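Aminotransferase (Neisseria meningitidis Z2491, PDB 3JTX) probably catalyses the pyridoxal-phosphate-dependent transfer of an amino group between an amino acid and a keto acid, as expected of a class I and II aminotransferase. Local coordinates at residues A[70-75]-A[92-97]; A[24-29]-A[344-349]; A[213-218]-A[302-307]. All coordinates share one frame; numbering follows the deposited sequence.

Contact 1: residues A[70-75]-A[92-97]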
loop_
_atom_site.group_PDB
_atom_site.type_symbol
_atom_site.label_atom_id
_atom_site.label_comp_id
_atom_site.label_asym_id
_atom_site.label_seq_id
_atom_site.Cartn_x
_atom_site.Cartn_y
_atom_site.Cartn_z
ATOM N N GLU A 70 -18.196 -2.611 -10.088
ATOM C CA GLU A 70 -18.236 -3.993 -10.566
ATOM C C GLU A 70 -17.242 -4.919 -9.841
ATOM O O GLU A 70 -17.493 -6.110 -9.732
ATOM C CB GLU A 70 -18.103 -4.077 -12.110
ATOM C CG GLU A 70 -16.866 -3.426 -12.719
ATOM C CD GLU A 70 -17.091 -1.981 -13.188
ATOM O OE1 GLU A 70 -17.720 -1.181 -12.452
ATOM O OE2 GLU A 70 -16.639 -1.650 -14.309
ATOM N N LEU A 71 -16.142 -4.391 -9.303
ATOM C CA LEU A 71 -15.284 -5.229 -8.449
ATOM C C LEU A 71 -15.947 -5.510 -7.099
ATOM O O LEU A 71 -15.937 -6.646 -6.630
ATOM C CB LEU A 71 -13.891 -4.617 -8.239
ATOM C CG LEU A 71 -12.983 -5.310 -7.211
ATOM C CD1 LEU A 71 -12.784 -6.785 -7.589
ATOM C CD2 LEU A 71 -11.644 -4.563 -7.098
ATOM N N ARG A 72 -16.512 -4.487 -6.455
ATOM C CA ARG A 72 -17.168 -4.719 -5.166
ATOM C C ARG A 72 -18.351 -5.694 -5.331
ATOM O O ARG A 72 -18.610 -6.540 -4.459
ATOM C CB ARG A 72 -17.568 -3.404 -4.497
ATOM C CG ARG A 72 -16.354 -2.675 -3.896
ATOM C CD ARG A 72 -16.685 -1.352 -3.245
ATOM N NE ARG A 72 -16.688 -0.288 -4.246
ATOM C CZ ARG A 72 -17.771 0.292 -4.751
ATOM N NH1 ARG A 72 -18.977 -0.052 -4.357
ATOM N NH2 ARG A 72 -17.633 1.238 -5.647
ATOM N N GLN A 73 -19.036 -5.611 -6.468
ATOM C CA GLN A 73 -20.161 -6.495 -6.753
ATOM C C GLN A 73 -19.712 -7.929 -7.027
ATOM O O GLN A 73 -20.401 -8.887 -6.626
ATOM C CB GLN A 73 -21.032 -5.942 -7.902
ATOM C CG GLN A 73 -22.334 -6.690 -8.090
ATOM C CD GLN A 73 -23.224 -6.639 -6.855
ATOM O OE1 GLN A 73 -23.428 -5.573 -6.279
ATOM N NE2 GLN A 73 -23.760 -7.787 -6.451
ATOM N N ALA A 74 -18.564 -8.090 -7.693
ATOM C CA ALA A 74 -17.983 -9.424 -7.896
ATOM C C ALA A 74 -17.658 -10.076 -6.543
ATOM O O ALA A 74 -17.882 -11.274 -6.342
ATOM C CB ALA A 74 -16.730 -9.344 -8.748
ATOM N N CYS A 75 -17.132 -9.281 -5.618
ATOM C CA CYS A 75 -16.871 -9.771 -4.270
ATOM C C CYS A 75 -18.166 -10.159 -3.560
ATOM O O CYS A 75 -18.230 -11.223 -2.936
ATOM C CB CYS A 75 -16.097 -8.745 -3.455
ATOM S SG CYS A 75 -14.470 -8.414 -4.135
ATOM N N ASN A 92 -21.556 -0.581 0.489
ATOM C CA ASN A 92 -21.020 -0.052 1.743
ATOM C C ASN A 92 -20.363 -1.050 2.697
ATOM O O ASN A 92 -19.785 -0.625 3.685
ATOM C CB ASN A 92 -22.060 0.812 2.475
ATOM C CG ASN A 92 -23.293 0.038 2.899
ATOM O OD1 ASN A 92 -23.317 -1.185 2.885
ATOM N ND2 ASN A 92 -24.327 0.766 3.297
ATOM N N GLU A 93 -20.372 -2.345 2.366
ATOM C CA GLU A 93 -19.798 -3.378 3.248
ATOM C C GLU A 93 -18.558 -4.077 2.714
ATOM O O GLU A 93 -18.084 -5.038 3.324
ATOM C CB GLU A 93 -20.856 -4.429 3.588
ATOM C CG GLU A 93 -21.952 -3.910 4.503
ATOM C CD GLU A 93 -22.933 -4.980 4.941
ATOM O OE1 GLU A 93 -23.525 -5.646 4.064
ATOM O OE2 GLU A 93 -23.116 -5.143 6.174
ATOM N N ILE A 94 -18.029 -3.598 1.592
ATOM C CA ILE A 94 -16.877 -4.208 0.939
ATOM C C ILE A 94 -15.882 -3.144 0.456
ATOM O O ILE A 94 -16.263 -2.199 -0.220
ATOM C CB ILE A 94 -17.322 -5.039 -0.285
ATOM C CG1 ILE A 94 -18.345 -6.092 0.137
ATOM C CG2 ILE A 94 -16.098 -5.672 -0.989
ATOM C CD1 ILE A 94 -18.795 -7.045 -0.956
ATOM N N LEU A 95 -14.605 -3.293 0.801
ATOM C CA LEU A 95 -13.533 -2.491 0.155
ATOM C C LEU A 95 -12.497 -3.418 -0.456
ATOM O O LEU A 95 -12.053 -4.371 0.190
ATOM C CB LEU A 95 -12.816 -1.558 1.147
ATOM C CG LEU A 95 -13.601 -0.385 1.736
ATOM C CD1 LEU A 95 -12.728 0.400 2.779
ATOM C CD2 LEU A 95 -14.145 0.535 0.595
ATOM N N PRO A 96 -12.084 -3.137 -1.701
ATOM C CA PRO A 96 -10.918 -3.881 -2.182
ATOM C C PRO A 96 -9.623 -3.456 -1.482
ATOM O O PRO A 96 -9.460 -2.282 -1.089
ATOM C CB PRO A 96 -10.871 -3.529 -3.672
ATOM C CG PRO A 96 -11.572 -2.221 -3.786
ATOM C CD PRO A 96 -12.513 -2.080 -2.633
ATOM N N VAL A 97 -8.688 -4.393 -1.353
ATOM C CA VAL A 97 -7.405 -4.104 -0.716
ATOM C C VAL A 97 -6.256 -4.708 -1.529
ATOM O O VAL A 97 -6.450 -5.662 -2.273
ATOM C CB VAL A 97 -7.365 -4.638 0.728
ATOM C CG1 VAL A 97 -8.438 -3.945 1.599
ATOM C CG2 VAL A 97 -7.539 -6.168 0.758
#
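Leu71, Arg72 and Cys75, all on one side of helix 69-82, meet Ile94 and Pro96 of strand 94-97, whose side chains point toward the helix. The contact illustrates how a helix packs on the face of an edge strand without a hydrogen bond between the segments. Three apolar meetings carry it. Leu71 has CG anti to the backbone N (chi1 172°), and its CD2 branch reaches the proline ring with CD2 3.7 Å from Pro96 CB. Cys75 meets Ile94 through CB, which lies 3.9 Å from Ile94 CG2. Between these two, the aliphatic part of Arg72 runs past both strand residues, with its CG 4.1 Å from Pro96 CD.

Two carbon-oxygen approaches lie alongside. Arg72 CD sits 3.2 Å from Ile94 O, and the isoleucine returns the approach with its CD1 3.5 Å from Arg72 O. The charged end of Arg72 is used elsewhere: a bend at chi3 (-86°) sets NE on a new course, and NE, NH2 and NH1 bind the carbonyl oxygens of Ala66, Gly67 and Ala90. The arginine therefore packs with its stem and ties neighbouring loops with its head.

The axes of helix segment 70-75 and strand 94-97 approach to 8.4 Å, with 106° between their directions. On the sheet side, strand 94-97 is one of the two outermost strands of the seven-stranded mixed sheet within the chain, antiparallel to strand 255-259; Leu71 also touches Gln283 and Ile287 of helix 280-291, while Leu95 turns away toward helix 261-274.

Contact 2: residues A[24-29]-A[344-349]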
loop_
_atom_site.group_PDB
_atom_site.type_symbol
_atom_site.label_atom_id
_atom_site.label_comp_id
_atom_site.label_asym_id
_atom_site.label_seq_id
_atom_site.Cartn_x
_atom_site.Cartn_y
_atom_site.Cartn_z
ATOM N N ILE A 24 25.387 -27.022 9.544
ATOM C CA ILE A 24 24.906 -28.363 9.228
ATOM C C ILE A 24 24.607 -28.314 7.740
ATOM O O ILE A 24 23.816 -27.481 7.275
ATOM C CB ILE A 24 23.624 -28.751 10.004
ATOM C CG1 ILE A 24 23.829 -28.672 11.530
ATOM C CG2 ILE A 24 23.175 -30.147 9.617
ATOM C CD1 ILE A 24 22.490 -28.436 12.339
ATOM N N SER A 25 25.277 -29.177 6.986
ATOM C CA SER A 25 25.066 -29.239 5.538
ATOM C C SER A 25 24.129 -30.393 5.199
ATOM O O SER A 25 24.083 -31.407 5.908
ATOM C CB SER A 25 26.401 -29.372 4.788
ATOM O OG SER A 25 26.799 -28.104 4.280
ATOM N N ALA A 26 23.352 -30.204 4.142
ATOM C CA ALA A 26 22.511 -31.267 3.600
ATOM C C ALA A 26 23.431 -32.201 2.802
ATOM O O ALA A 26 24.480 -31.765 2.322
ATOM C CB ALA A 26 21.458 -30.678 2.687
ATOM N N PRO A 27 23.032 -33.466 2.631
ATOM C CA PRO A 27 23.901 -34.391 1.896
ATOM C C PRO A 27 24.238 -33.930 0.480
ATOM O O PRO A 27 23.441 -33.278 -0.168
ATOM C CB PRO A 27 23.080 -35.688 1.859
ATOM C CG PRO A 27 22.092 -35.545 2.996
ATOM C CD PRO A 27 21.754 -34.099 3.004
ATOM N N GLU A 28 25.424 -34.297 0.014
ATOM C CA GLU A 28 25.824 -34.038 -1.355
ATOM C C GLU A 28 24.821 -34.655 -2.317
ATOM O O GLU A 28 24.395 -35.793 -2.125
ATOM C CB GLU A 28 27.191 -34.657 -1.604
ATOM C CG GLU A 28 27.664 -34.623 -3.055
ATOM C CD GLU A 28 28.965 -35.378 -3.224
ATOM O OE1 GLU A 28 28.952 -36.614 -3.447
ATOM O OE2 GLU A 28 30.020 -34.723 -3.118
ATOM N N GLY A 29 24.452 -33.897 -3.341
ATOM C CA GLY A 29 23.664 -34.419 -4.452
ATOM C C GLY A 29 22.189 -34.579 -4.151
ATOM O O GLY A 29 21.473 -35.253 -4.889
ATOM N N ASN A 344 17.541 -32.805 11.984
ATOM C CA ASN A 344 17.749 -34.181 11.480
ATOM C C ASN A 344 17.246 -34.359 10.037
ATOM O O ASN A 344 17.921 -34.979 9.194
ATOM C CB ASN A 344 17.092 -35.184 12.432
ATOM C CG ASN A 344 17.471 -36.625 12.138
ATOM O OD1 ASN A 344 18.622 -36.928 11.828
ATOM N ND2 ASN A 344 16.498 -37.527 12.243
ATOM N N LEU A 345 16.087 -33.792 9.732
ATOM C CA LEU A 345 15.534 -33.885 8.378
ATOM C C LEU A 345 16.423 -33.188 7.359
ATOM O O LEU A 345 16.541 -33.648 6.219
ATOM C CB LEU A 345 14.118 -33.298 8.308
ATOM C CG LEU A 345 13.004 -34.057 9.048
ATOM C CD1 LEU A 345 11.638 -33.595 8.527
ATOM C CD2 LEU A 345 13.150 -35.536 8.956
ATOM N N TRP A 346 17.027 -32.069 7.772
ATOM C CA TRP A 346 17.930 -31.315 6.902
ATOM C C TRP A 346 19.233 -32.062 6.678
ATOM O O TRP A 346 19.661 -32.234 5.528
ATOM C CB TRP A 346 18.196 -29.919 7.475
ATOM C CG TRP A 346 19.216 -29.160 6.712
ATOM C CD1 TRP A 346 20.471 -28.811 7.142
ATOM C CD2 TRP A 346 19.089 -28.651 5.387
ATOM N NE1 TRP A 346 21.121 -28.105 6.164
ATOM C CE2 TRP A 346 20.296 -27.981 5.081
ATOM C CE3 TRP A 346 18.072 -28.688 4.427
ATOM C CZ2 TRP A 346 20.524 -27.376 3.846
ATOM C CZ3 TRP A 346 18.290 -28.072 3.204
ATOM C CH2 TRP A 346 19.514 -27.428 2.920
ATOM N N GLN A 347 19.853 -32.515 7.768
ATOM C CA GLN A 347 21.142 -33.191 7.687
ATOM C C GLN A 347 21.043 -34.525 6.955
ATOM O O GLN A 347 21.971 -34.899 6.244
ATOM C CB GLN A 347 21.733 -33.430 9.086
ATOM C CG GLN A 347 23.149 -34.061 9.062
ATOM C CD GLN A 347 23.662 -34.433 10.449
ATOM O OE1 GLN A 347 22.991 -34.202 11.453
ATOM N NE2 GLN A 347 24.852 -35.004 10.505
ATOM N N LYS A 348 19.941 -35.251 7.145
ATOM C CA LYS A 348 19.817 -36.599 6.569
ATOM C C LYS A 348 19.149 -36.632 5.192
ATOM O O LYS A 348 19.406 -37.547 4.427
ATOM C CB LYS A 348 19.026 -37.525 7.490
ATOM C CG LYS A 348 19.594 -37.704 8.883
ATOM C CD LYS A 348 20.797 -38.608 8.907
ATOM C CE LYS A 348 21.346 -38.776 10.328
ATOM N NZ LYS A 348 20.295 -38.960 11.396
ATOM N N ALA A 349 18.276 -35.670 4.890
ATOM C CA ALA A 349 17.427 -35.755 3.678
ATOM C C ALA A 349 17.272 -34.456 2.898
ATOM O O ALA A 349 16.544 -34.411 1.899
ATOM C CB ALA A 349 16.057 -36.297 4.054
#
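Ile24, Ala26 and Pro27 lay an irregular loop against Trp346 and its helical neighbours in a surface contact that joins the chain's N-terminal region to helix 338-349. It rests on one hydrogen bond, one ring face and a row of backbone carbonyls. The indole NE1-H of Trp346 reaches Ile24 O at 3.0 Å, with 151° at the hydrogen. The acceptor lies in the plane of the ring, whereas the donor stands above the carbonyl plane, 50° out of it. CG of Trp346 stands anti to the backbone N (chi1 174°), and the indole end comes nearer the loop than CB does.

Two residues on, Ala26 covers one face of the same indole in a CH-pi contact: its CB is 3.7 Å from the centroid of the six-membered ring of Trp346. One ring thus offers its edge to a carbonyl and one face to a methyl.

The loop leads into strand 33-34 and the helix into strand 351-352, and these strands pair in parallel, so the contact lies just ahead of a small two-stranded sheet. This union of N-terminal and C-terminal parts is consistent with the small domain of fold type I aminotransferases.

The rest of the contact is made by Ile24 and Pro27. Ile24 CG2 touches Gln347 CB at 3.6 Å, the two side chains crossing at about a right angle. Pro27 comes over the last turn of the segment, its CG 3.3 Å from Gln347 O and 3.6 Å from Lys348 O. On the helix itself Lys348 NZ bonds to Asn344 OD1 at 2.7 Å, meeting a lone pair in the amide plane, while Asn344 ND2 turns to the hydroxyl of Tyr395.

Contact 3: residues A[213-218]-A[302-307]; sequences IYFDGN and LYQEKF
Asp216 and Gln304 make the principal polar link, in which a helix side chain accepts a hydrogen bond from a loop N-H. Asp216 N donates to Gln304 OE1 at 2.9 Å, the angle at the hydrogen being 157°, and the N-H arrives in the amide plane on a lone pair. A water grips the same oxygen, donating to Gln304 OE1 at 2.7 Å and to Tyr214 O at 2.8 Å, so that two donors hold OE1 and the carbonyl of Tyr214 is bridged to it through the water. The other end of the amide adds a weak bond from Gln304 NE2 to Asp216 OD1 (3.3 Å), the carboxylate and amide lying well out of coplanarity; NE2 is held more firmly by Glu308 OE2. A bend at chi2 (90°) turns CD of Gln304 aside from an extended course.

Within the loop, Phe215 to Asn218 form a type I' beta turn, closed by Asn218 N to Phe215 O at 2.8 Å, with positive phi at Asp216 and Gly217. The loop follows strand 203-207 of the central sheet typical of fold type I aminotransferases. Helix 294-314, which supplies the glutamine, probably corresponds to the long helix that in this family runs from the large domain toward the small one.

Next to the polar group the contact is aromatic. Phe215 drives its edge at the face of Phe307 in an edge-to-face pair, centroids 4.7 Å apart and planes at 55°; its CZ stands 3.6 Å above the centre of the Phe307 ring. One turn earlier on the helix, Ile213 CD1 rests 3.8 Å from Tyr303 CE2, approaching the ring obliquely, while the ring of Tyr303 also meets those of His42 and Phe327.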
loop_
_atom_site.group_PDB
_atom_site.type_symbol
_atom_site.label_atom_id
_atom_site.label_comp_id
_atom_site.label_asym_id
_atom_site.label_seq_id
_atom_site.Cartn_x
_atom_site.Cartn_y
_atom_site.Cartn_z
ATOM N N ILE A 213 -8.919 -23.494 0.538
ATOM C CA ILE A 213 -8.058 -24.674 0.549
ATOM C C ILE A 213 -8.611 -25.645 1.596
ATOM O O ILE A 213 -8.327 -25.514 2.796
ATOM C CB ILE A 213 -6.570 -24.315 0.826
ATOM C CG1 ILE A 213 -6.095 -23.150 -0.075
ATOM C CG2 ILE A 213 -5.706 -25.533 0.641
ATOM C CD1 ILE A 213 -6.276 -23.355 -1.555
ATOM N N TYR A 214 -9.418 -26.598 1.118
ATOM C CA TYR A 214 -10.130 -27.546 1.973
ATOM C C TYR A 214 -10.352 -28.871 1.252
ATOM O O TYR A 214 -10.057 -28.997 0.065
ATOM C CB TYR A 214 -11.478 -26.962 2.451
ATOM C CG TYR A 214 -12.470 -26.598 1.348
ATOM C CD1 TYR A 214 -13.283 -27.564 0.763
ATOM C CD2 TYR A 214 -12.607 -25.286 0.914
ATOM C CE1 TYR A 214 -14.199 -27.232 -0.244
ATOM C CE2 TYR A 214 -13.509 -24.943 -0.096
ATOM C CZ TYR A 214 -14.308 -25.929 -0.669
ATOM O OH TYR A 214 -15.224 -25.615 -1.664
ATOM N N PHE A 215 -10.898 -29.843 1.976
ATOM C CA PHE A 215 -10.984 -31.219 1.518
ATOM C C PHE A 215 -12.413 -31.731 1.460
ATOM O O PHE A 215 -13.292 -31.250 2.180
ATOM C CB PHE A 215 -10.134 -32.105 2.445
ATOM C CG PHE A 215 -8.809 -31.489 2.778
ATOM C CD1 PHE A 215 -7.853 -31.311 1.788
ATOM C CD2 PHE A 215 -8.548 -31.016 4.052
ATOM C CE1 PHE A 215 -6.645 -30.686 2.063
ATOM C CE2 PHE A 215 -7.346 -30.391 4.337
ATOM C CZ PHE A 215 -6.390 -30.223 3.343
ATOM N N ASP A 216 -12.636 -32.687 0.557
ATOM C CA ASP A 216 -13.818 -33.550 0.594
ATOM C C ASP A 216 -15.139 -32.796 0.756
ATOM O O ASP A 216 -16.031 -33.254 1.471
ATOM C CB ASP A 216 -13.654 -34.573 1.736
ATOM C CG ASP A 216 -12.498 -35.563 1.494
ATOM O OD1 ASP A 216 -12.515 -36.234 0.435
ATOM O OD2 ASP A 216 -11.592 -35.705 2.360
ATOM N N GLY A 217 -15.271 -31.639 0.114
ATOM C CA GLY A 217 -16.519 -30.868 0.190
ATOM C C GLY A 217 -16.831 -30.158 1.513
ATOM O O GLY A 217 -17.919 -29.578 1.671
ATOM N N ASN A 218 -15.891 -30.177 2.461
ATOM C CA ASN A 218 -16.120 -29.605 3.789
ATOM C C ASN A 218 -15.609 -28.169 3.848
ATOM O O ASN A 218 -14.481 -27.916 4.292
ATOM C CB ASN A 218 -15.446 -30.459 4.867
ATOM C CG ASN A 218 -16.085 -31.825 5.016
ATOM O OD1 ASN A 218 -17.296 -31.969 4.899
ATOM N ND2 ASN A 218 -15.271 -32.831 5.288
ATOM N N LEU A 302 -5.497 -30.278 -6.588
ATOM C CA LEU A 302 -4.051 -30.528 -6.438
ATOM C C LEU A 302 -3.695 -30.760 -4.971
ATOM O O LEU A 302 -2.959 -31.694 -4.652
ATOM C CB LEU A 302 -3.201 -29.370 -6.984
ATOM C CG LEU A 302 -3.175 -29.100 -8.499
ATOM C CD1 LEU A 302 -2.424 -27.797 -8.776
ATOM C CD2 LEU A 302 -2.562 -30.265 -9.293
ATOM N N TYR A 303 -4.219 -29.925 -4.074
ATOM C CA TYR A 303 -3.892 -30.071 -2.651
ATOM C C TYR A 303 -4.517 -31.328 -2.033
ATOM O O TYR A 303 -3.877 -32.014 -1.241
ATOM C CB TYR A 303 -4.315 -28.836 -1.859
ATOM C CG TYR A 303 -3.507 -27.584 -2.154
ATOM C CD1 TYR A 303 -2.156 -27.499 -1.813
ATOM C CD2 TYR A 303 -4.105 -26.471 -2.727
ATOM C CE1 TYR A 303 -1.415 -26.339 -2.057
ATOM C CE2 TYR A 303 -3.383 -25.306 -2.970
ATOM C CZ TYR A 303 -2.038 -25.241 -2.634
ATOM O OH TYR A 303 -1.311 -24.085 -2.869
ATOM N N GLN A 304 -5.774 -31.597 -2.378
ATOM C CA GLN A 304 -6.469 -32.820 -1.974
ATOM C C GLN A 304 -5.645 -34.079 -2.287
ATOM O O GLN A 304 -5.493 -34.960 -1.433
ATOM C CB GLN A 304 -7.836 -32.891 -2.670
ATOM C CG GLN A 304 -8.597 -34.204 -2.529
ATOM C CD GLN A 304 -9.521 -34.270 -1.316
ATOM O OE1 GLN A 304 -10.229 -33.312 -0.994
ATOM N NE2 GLN A 304 -9.540 -35.427 -0.661
ATOM N N GLU A 305 -5.117 -34.154 -3.506
ATOM C CA GLU A 305 -4.338 -35.318 -3.937
ATOM C C GLU A 305 -3.113 -35.466 -3.040
ATOM O O GLU A 305 -2.815 -36.546 -2.549
ATOM C CB GLU A 305 -3.926 -35.149 -5.402
ATOM C CG GLU A 305 -3.130 -36.303 -5.977
ATOM C CD GLU A 305 -2.634 -36.053 -7.407
ATOM O OE1 GLU A 305 -2.679 -34.888 -7.887
ATOM O OE2 GLU A 305 -2.176 -37.034 -8.036
ATOM N N LYS A 306 -2.418 -34.361 -2.785
ATOM C CA LYS A 306 -1.236 -34.408 -1.935
ATOM C C LYS A 306 -1.553 -34.951 -0.532
ATOM O O LYS A 306 -0.863 -35.844 -0.039
ATOM C CB LYS A 306 -0.601 -33.016 -1.802
ATOM C CG LYS A 306 -0.070 -32.441 -3.111
ATOM C CD LYS A 306 0.542 -31.064 -2.905
ATOM C CE LYS A 306 0.376 -30.157 -4.121
ATOM N NZ LYS A 306 1.069 -28.849 -3.894
ATOM N N PHE A 307 -2.581 -34.392 0.110
ATOM C CA PHE A 307 -2.946 -34.781 1.475
ATOM C C PHE A 307 -3.443 -36.227 1.534
ATOM O O PHE A 307 -3.126 -36.947 2.475
ATOM C CB PHE A 307 -4.013 -33.851 2.053
ATOM C CG PHE A 307 -3.458 -32.601 2.673
ATOM C CD1 PHE A 307 -3.093 -32.580 4.008
ATOM C CD2 PHE A 307 -3.301 -31.458 1.925
ATOM C CE1 PHE A 307 -2.585 -31.433 4.587
ATOM C CE2 PHE A 307 -2.799 -30.300 2.489
ATOM C CZ PHE A 307 -2.438 -30.290 3.833
HETATM O O HOH W 1 -10.783 -30.870 -1.931
#

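In the fold
Contacts 1 and 2 lie on opposite sides of the chain's centre, their own centres 48 Å apart, and contact 3 falls between the extremes, 28 Å from contact 1 and 30 Å from contact 2. None touches another; contact 3 comes to about 15 Å of each, nearest atoms to nearest atoms. Along the sequence contacts 1 and 3 follow in series inside the long loop closed by contact 2. The catalytic chemistry presumably centres on Lys245, which carries pyridoxal phosphate as a Schiff base and falls in sequence between strands 237-242 and 255-259; contact 1 borders the latter strand, while the loop of contact 3 follows strand 203-207, neighbour of the former.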